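Local coordinates for protein arylalkylamine N-Acetyltransferase 2 (PDB 4FD5) that probably catalyses the transfer of acyl groups from acyl-CoA to arylalkylamines, for example from acetyl-CoA to dopamine or from long-chain acyl-CoA to serotonin, at residues I133-V138 / A148-I152; F185-I191 / K213-K219. All blocks are in the same frame, centred on the assembly; numbering follows the deposited sequence.

How the contacts relate
Both contacts belong to one mixed sheet, in which strands 129-138, 166-171, 213-220 and 186-192 follow one another toward an outer edge. Contact 1 packs helix 147-161 on strand 129-138, an inner strand of the sheet; contact 2 pairs strand 186-192, at the edge, with 213-220. They follow in series along the chain, contact 1 closing before contact 2 opens, and their centres lie about 16 Å apart. Strand 166-171 runs between them, yet they meet directly where Ile133 CD1 packs 3.7 Å from Phe185 CZ. Contact 1 thus joins the first strand and the helix of the beta-alpha-beta unit 129-138, 147-161, 166-171, and contact 2 forms the C-terminal antiparallel margin of the GNAT fold.

Contact 1: I133-V138 / A148-I152; sequences IRILSV and AKKLI
Residues 133-138 are the C-terminal end of strand 129-138. Residues 148-152 form slightly more than one turn of helix 147-161, with Ile152 N hydrogen-bonded to Ala148 O at 3.2 Å. The axes of the two segments approach to 8.8 Å at 142°, so the helix runs back obliquely over the strand. The nearest CA atoms are those of Val138 and Ala148, 6.4 Å apart. A classic beta bulge, with Arg134 and Ile135 both facing Leu80 of strand 75-85, interrupts the extended backbone; Arg134 takes phi/psi of -103/-43°. It shifts the alternation of side chains, so that Ile133, Leu136 and Val138 all point toward the helix.

No hydrogen bond crosses the interface; it is held by van der Waals packing of aliphatic side chains. Leu136 (chi1 t, chi2 p) is central: its CD2 lies 4.1 Å from Ala148 CB and 3.9 Å from Ile152 CG1, while its CD1 lies 3.9 Å from Leu151 CB and 3.7 Å from Ala148 O. Ile152, with both chi angles m, brings its CD1 to 3.8 Å from Ile133 CG2. Val138 CG2 sits 4.0 Å from Ala148 CB and 4.3 Å from Leu151 CD1.

Ser137 points away from the helix and its OG hydrogen-bonds to His25; Val138 O accepts a hydrogen bond from Arg143 in the connecting loop. A bulged strand leading through a glycine-containing loop into a packed helix is the hallmark of the GNAT fold. In GNAT relatives the equivalent strand lines the pantetheine of acyl-CoA and the loop and helix start hold its pyrophosphate; the same is probable here.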
loop_
_atom_site.group_PDB
_atom_site.type_symbol
_atom_site.label_atom_id
_atom_site.label_comp_id
_atom_site.label_asym_id
_atom_site.label_seq_id
_atom_site.Cartn_x
_atom_site.Cartn_y
_atom_site.Cartn_z
ATOM N N ILE A 133 -1.954 -4.315 -3.862
ATOM C CA ILE A 133 -2.344 -3.973 -2.499
ATOM C C ILE A 133 -1.511 -2.757 -2.114
ATOM O O ILE A 133 -0.282 -2.827 -2.066
ATOM C CB ILE A 133 -2.057 -5.125 -1.515
ATOM C CG1 ILE A 133 -2.808 -6.388 -1.908
ATOM C CG2 ILE A 133 -2.451 -4.737 -0.085
ATOM C CD1 ILE A 133 -2.144 -7.663 -1.388
ATOM N N ARG A 134 -2.171 -1.634 -1.857
ATOM C CA ARG A 134 -1.464 -0.381 -1.620
ATOM C C ARG A 134 -1.398 0.012 -0.161
ATOM O O ARG A 134 -0.358 0.502 0.301
ATOM C CB ARG A 134 -2.081 0.747 -2.445
ATOM C CG ARG A 134 -1.924 0.471 -3.919
ATOM C CD ARG A 134 -2.455 1.605 -4.803
ATOM N NE ARG A 134 -2.139 1.280 -6.188
ATOM C CZ ARG A 134 -2.776 1.746 -7.258
ATOM N NH1 ARG A 134 -3.782 2.607 -7.130
ATOM N NH2 ARG A 134 -2.391 1.344 -8.465
ATOM N N ILE A 135 -2.516 -0.154 0.547
ATOM C CA ILE A 135 -2.533 0.112 1.978
ATOM C C ILE A 135 -3.192 -1.046 2.703
ATOM O O ILE A 135 -4.228 -1.531 2.264
ATOM C CB ILE A 135 -3.334 1.392 2.314
ATOM C CG1 ILE A 135 -2.568 2.622 1.826
ATOM C CG2 ILE A 135 -3.602 1.475 3.811
ATOM C CD1 ILE A 135 -3.253 3.938 2.179
ATOM N N LEU A 136 -2.588 -1.495 3.805
ATOM C CA LEU A 136 -3.221 -2.464 4.696
ATOM C C LEU A 136 -3.174 -1.854 6.089
ATOM O O LEU A 136 -2.084 -1.580 6.616
ATOM C CB LEU A 136 -2.461 -3.799 4.664
ATOM C CG LEU A 136 -2.921 -4.895 5.629
ATOM C CD1 LEU A 136 -4.364 -5.293 5.352
ATOM C CD2 LEU A 136 -1.993 -6.082 5.497
ATOM N N SER A 137 -4.347 -1.635 6.673
ATOM C CA SER A 137 -4.454 -0.838 7.899
ATOM C C SER A 137 -5.511 -1.439 8.819
ATOM O O SER A 137 -6.598 -1.781 8.361
ATOM C CB SER A 137 -4.856 0.606 7.533
ATOM O OG SER A 137 -5.023 1.390 8.702
ATOM N N VAL A 138 -5.189 -1.605 10.106
ATOM C CA VAL A 138 -6.164 -2.109 11.069
ATOM C C VAL A 138 -6.134 -1.214 12.301
ATOM O O VAL A 138 -5.069 -0.974 12.869
ATOM C CB VAL A 138 -5.857 -3.566 11.490
ATOM C CG1 VAL A 138 -6.870 -4.055 12.557
ATOM C CG2 VAL A 138 -5.856 -4.474 10.279
ATOM N N ALA A 148 -5.878 -8.190 9.596
ATOM C CA ALA A 148 -4.953 -7.889 8.496
ATOM C C ALA A 148 -4.898 -9.040 7.469
ATOM O O ALA A 148 -5.039 -8.843 6.233
ATOM C CB ALA A 148 -3.563 -7.558 9.043
ATOM N N LYS A 149 -4.712 -10.255 7.987
ATOM C CA LYS A 149 -4.577 -11.412 7.133
ATOM C C LYS A 149 -5.890 -11.642 6.393
ATOM O O LYS A 149 -5.896 -11.878 5.190
ATOM C CB LYS A 149 -4.178 -12.639 7.960
ATOM C CG LYS A 149 -3.846 -13.844 7.125
ATOM C CD LYS A 149 -3.324 -14.941 8.048
ATOM C CE LYS A 149 -2.805 -16.126 7.273
ATOM N NZ LYS A 149 -2.374 -17.227 8.186
ATOM N N LYS A 150 -7.009 -11.529 7.106
ATOM C CA LYS A 150 -8.316 -11.729 6.479
ATOM C C LYS A 150 -8.587 -10.709 5.368
ATOM O O LYS A 150 -9.175 -11.048 4.349
ATOM C CB LYS A 150 -9.430 -11.695 7.513
ATOM C CG LYS A 150 -9.329 -12.818 8.546
ATOM C CD LYS A 150 -10.482 -12.724 9.551
ATOM C CE LYS A 150 -10.380 -13.788 10.637
ATOM N NZ LYS A 150 -10.464 -15.158 10.063
ATOM N N LEU A 151 -8.155 -9.471 5.568
ATOM C CA LEU A 151 -8.312 -8.441 4.545
ATOM C C LEU A 151 -7.566 -8.796 3.274
ATOM O O LEU A 151 -8.078 -8.584 2.170
ATOM C CB LEU A 151 -7.872 -7.076 5.083
ATOM C CG LEU A 151 -8.853 -6.384 6.010
ATOM C CD1 LEU A 151 -8.162 -5.259 6.767
ATOM C CD2 LEU A 151 -10.044 -5.865 5.192
ATOM N N ILE A 152 -6.365 -9.352 3.420
ATOM C CA ILE A 152 -5.631 -9.773 2.232
ATOM C C ILE A 152 -6.288 -11.009 1.586
ATOM O O ILE A 152 -6.370 -11.109 0.369
ATOM C CB ILE A 152 -4.146 -10.038 2.556
ATOM C CG1 ILE A 152 -3.488 -8.748 3.072
ATOM C CG2 ILE A 152 -3.426 -10.511 1.320
ATOM C CD1 ILE A 152 -3.732 -7.540 2.171
#

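Contact 2: F185-I191 / K213-K219; sequences FITKCEI and KLKIMCK
Cys189 CB lies 4.0 Å from Ile216 CB. Ile191 CG2 meets Leu214 CB at 3.9 Å, and these four side chains share a sheet face that helix 103-116 covers. Met217 points to the opposite face, beside helix 174-182, and its CB lies 4.2 Å from CB of Phe185, just before the strand. Phe185 (chi1 m) receives Lys219 CB over its ring, a CH-pi contact 3.7 Å from the centroid.

The strands are antiparallel, 189-191 at 174° to 213-219, axes 4.6 Å apart. Ile186-Cys218, Cys189-Ile216 and Ile191-Leu214 are hydrogen-bonded pairs; Thr187-Met217 and Glu190-Lys215 are non-hydrogen-bonded. Ile186 N is 2.8 Å from Cys218 O, and Cys218 N 2.9 Å from Ile186 O. Ile216 N is 2.9 Å from Cys189 O. Ile191 N is 3.0 Å from Leu214 O, and Leu214 N 2.9 Å from Ile191 O. Lys188 (phi/psi -102/-29°) and Cys189 both face Ile216, a classic beta bulge; Ile216 O accepts from Lys188 N (2.7 Å) and Cys189 N (3.2 Å).

At the polar edge Glu190 OE2 forms a long salt bridge to Lys213 NZ (3.7 Å), and a water joins Thr187 OG1 (2.7 Å) to Lys215 NZ (2.9 Å). Such antiparallel pairing, here bulged, closes the GNAT fold.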
loop_
_atom_site.group_PDB
_atom_site.type_symbol
_atom_site.label_atom_id
_atom_site.label_comp_id
_atom_site.label_asym_id
_atom_site.label_seq_id
_atom_site.Cartn_x
_atom_site.Cartn_y
_atom_site.Cartn_z
ATOM N N PHE A 185 2.978 -14.676 -0.731
ATOM C CA PHE A 185 3.689 -13.672 -1.517
ATOM C C PHE A 185 5.189 -13.910 -1.428
ATOM O O PHE A 185 5.699 -14.309 -0.374
ATOM C CB PHE A 185 3.338 -12.253 -1.053
ATOM C CG PHE A 185 1.986 -11.771 -1.514
ATOM C CD1 PHE A 185 0.826 -12.389 -1.075
ATOM C CD2 PHE A 185 1.880 -10.694 -2.382
ATOM C CE1 PHE A 185 -0.433 -11.940 -1.497
ATOM C CE2 PHE A 185 0.629 -10.240 -2.811
ATOM C CZ PHE A 185 -0.526 -10.855 -2.356
ATOM N N ILE A 186 5.868 -13.662 -2.547
ATOM C CA ILE A 186 7.301 -13.886 -2.705
ATOM C C ILE A 186 7.979 -12.550 -2.964
ATOM O O ILE A 186 7.469 -11.728 -3.731
ATOM C CB ILE A 186 7.559 -14.789 -3.938
ATOM C CG1 ILE A 186 6.848 -16.133 -3.768
ATOM C CG2 ILE A 186 9.054 -14.964 -4.195
ATOM C CD1 ILE A 186 7.131 -16.787 -2.454
ATOM N N THR A 187 9.147 -12.351 -2.360
ATOM C CA THR A 187 9.905 -11.118 -2.574
ATOM C C THR A 187 10.621 -11.141 -3.927
ATOM O O THR A 187 11.383 -12.071 -4.223
ATOM C CB THR A 187 10.920 -10.887 -1.424
ATOM O OG1 THR A 187 10.204 -10.775 -0.189
ATOM C CG2 THR A 187 11.736 -9.630 -1.647
ATOM N N LYS A 188 10.350 -10.127 -4.744
ATOM C CA LYS A 188 10.962 -9.991 -6.056
ATOM C C LYS A 188 12.078 -8.958 -6.022
ATOM O O LYS A 188 13.038 -9.058 -6.791
ATOM C CB LYS A 188 9.921 -9.604 -7.108
ATOM C CG LYS A 188 8.773 -10.592 -7.216
ATOM C CD LYS A 188 9.302 -12.017 -7.357
ATOM C CE LYS A 188 9.010 -12.593 -8.734
ATOM N NZ LYS A 188 9.653 -13.931 -8.910
ATOM N N CYS A 189 11.956 -7.971 -5.137
ATOM C CA CYS A 189 12.965 -6.902 -5.077
ATOM C C CYS A 189 13.031 -6.434 -3.632
ATOM O O CYS A 189 12.011 -6.396 -2.973
ATOM C CB CYS A 189 12.551 -5.738 -6.008
ATOM S SG CYS A 189 13.811 -4.484 -6.281
ATOM N N GLU A 190 14.207 -6.091 -3.117
ATOM C CA GLU A 190 14.261 -5.582 -1.746
ATOM C C GLU A 190 15.417 -4.621 -1.544
ATOM O O GLU A 190 16.430 -4.704 -2.229
ATOM C CB GLU A 190 14.320 -6.715 -0.728
ATOM C CG GLU A 190 15.588 -7.536 -0.742
ATOM C CD GLU A 190 15.523 -8.695 0.239
ATOM O OE1 GLU A 190 14.446 -8.910 0.840
ATOM O OE2 GLU A 190 16.538 -9.394 0.402
ATOM N N ILE A 191 15.250 -3.706 -0.591
ATOM C CA ILE A 191 16.330 -2.780 -0.245
ATOM C C ILE A 191 16.300 -2.426 1.243
ATOM O O ILE A 191 15.228 -2.216 1.827
ATOM C CB ILE A 191 16.299 -1.509 -1.125
ATOM C CG1 ILE A 191 17.533 -0.629 -0.854
ATOM C CG2 ILE A 191 15.010 -0.725 -0.907
ATOM C CD1 ILE A 191 17.619 0.573 -1.780
ATOM N N LYS A 213 13.386 -3.089 5.713
ATOM C CA LYS A 213 13.497 -3.167 4.258
ATOM C C LYS A 213 12.220 -2.756 3.559
ATOM O O LYS A 213 11.133 -2.887 4.112
ATOM C CB LYS A 213 13.786 -4.609 3.824
ATOM C CG LYS A 213 15.106 -5.179 4.270
ATOM C CD LYS A 213 15.166 -6.682 4.014
ATOM C CE LYS A 213 16.508 -7.271 4.439
ATOM N NZ LYS A 213 16.629 -8.688 4.026
ATOM N N LEU A 214 12.372 -2.266 2.336
ATOM C CA LEU A 214 11.255 -2.162 1.402
ATOM C C LEU A 214 11.301 -3.430 0.559
ATOM O O LEU A 214 12.345 -3.747 -0.017
ATOM C CB LEU A 214 11.425 -0.953 0.493
ATOM C CG LEU A 214 10.605 -0.943 -0.800
ATOM C CD1 LEU A 214 9.112 -0.950 -0.516
ATOM C CD2 LEU A 214 10.967 0.277 -1.616
ATOM N N LYS A 215 10.194 -4.170 0.494
ATOM C CA LYS A 215 10.160 -5.381 -0.326
ATOM C C LYS A 215 9.036 -5.262 -1.335
ATOM O O LYS A 215 7.899 -5.005 -0.952
ATOM C CB LYS A 215 9.932 -6.626 0.529
ATOM C CG LYS A 215 10.990 -6.876 1.594
ATOM C CD LYS A 215 10.758 -8.216 2.299
ATOM C CE LYS A 215 11.831 -8.464 3.355
ATOM N NZ LYS A 215 11.701 -9.823 3.943
ATOM N N ILE A 216 9.358 -5.414 -2.617
ATOM C CA ILE A 216 8.330 -5.586 -3.639
ATOM C C ILE A 216 8.044 -7.079 -3.775
ATOM O O ILE A 216 8.954 -7.879 -4.101
ATOM C CB ILE A 216 8.719 -4.984 -4.990
ATOM C CG1 ILE A 216 8.922 -3.474 -4.849
ATOM C CG2 ILE A 216 7.655 -5.300 -6.041
ATOM C CD1 ILE A 216 9.353 -2.808 -6.142
ATOM N N MET A 217 6.787 -7.429 -3.505
ATOM C CA MET A 217 6.385 -8.812 -3.307
ATOM C C MET A 217 5.219 -9.134 -4.215
ATOM O O MET A 217 4.406 -8.262 -4.524
ATOM C CB MET A 217 5.980 -9.044 -1.845
ATOM C CG MET A 217 7.057 -8.621 -0.846
ATOM S SD MET A 217 6.609 -8.837 0.885
ATOM C CE MET A 217 6.869 -10.610 1.065
ATOM N N CYS A 218 5.132 -10.381 -4.654
ATOM C CA CYS A 218 4.028 -10.746 -5.536
ATOM C C CYS A 218 3.549 -12.187 -5.372
ATOM O O CYS A 218 4.223 -13.025 -4.778
ATOM C CB CYS A 218 4.396 -10.465 -6.991
ATOM S SG CYS A 218 5.632 -11.601 -7.628
ATOM N N LYS A 219 2.365 -12.458 -5.894
ATOM C CA LYS A 219 1.788 -13.789 -5.799
ATOM C C LYS A 219 1.035 -14.093 -7.083
ATOM O O LYS A 219 0.230 -13.279 -7.537
ATOM C CB LYS A 219 0.830 -13.873 -4.607
ATOM C CG LYS A 219 0.270 -15.261 -4.366
ATOM C CD LYS A 219 -0.731 -15.296 -3.232
ATOM C CE LYS A 219 -1.181 -16.746 -3.017
ATOM N NZ LYS A 219 -2.227 -16.887 -1.983
HETATM O O HOH W 1 11.922 -11.616 1.735
#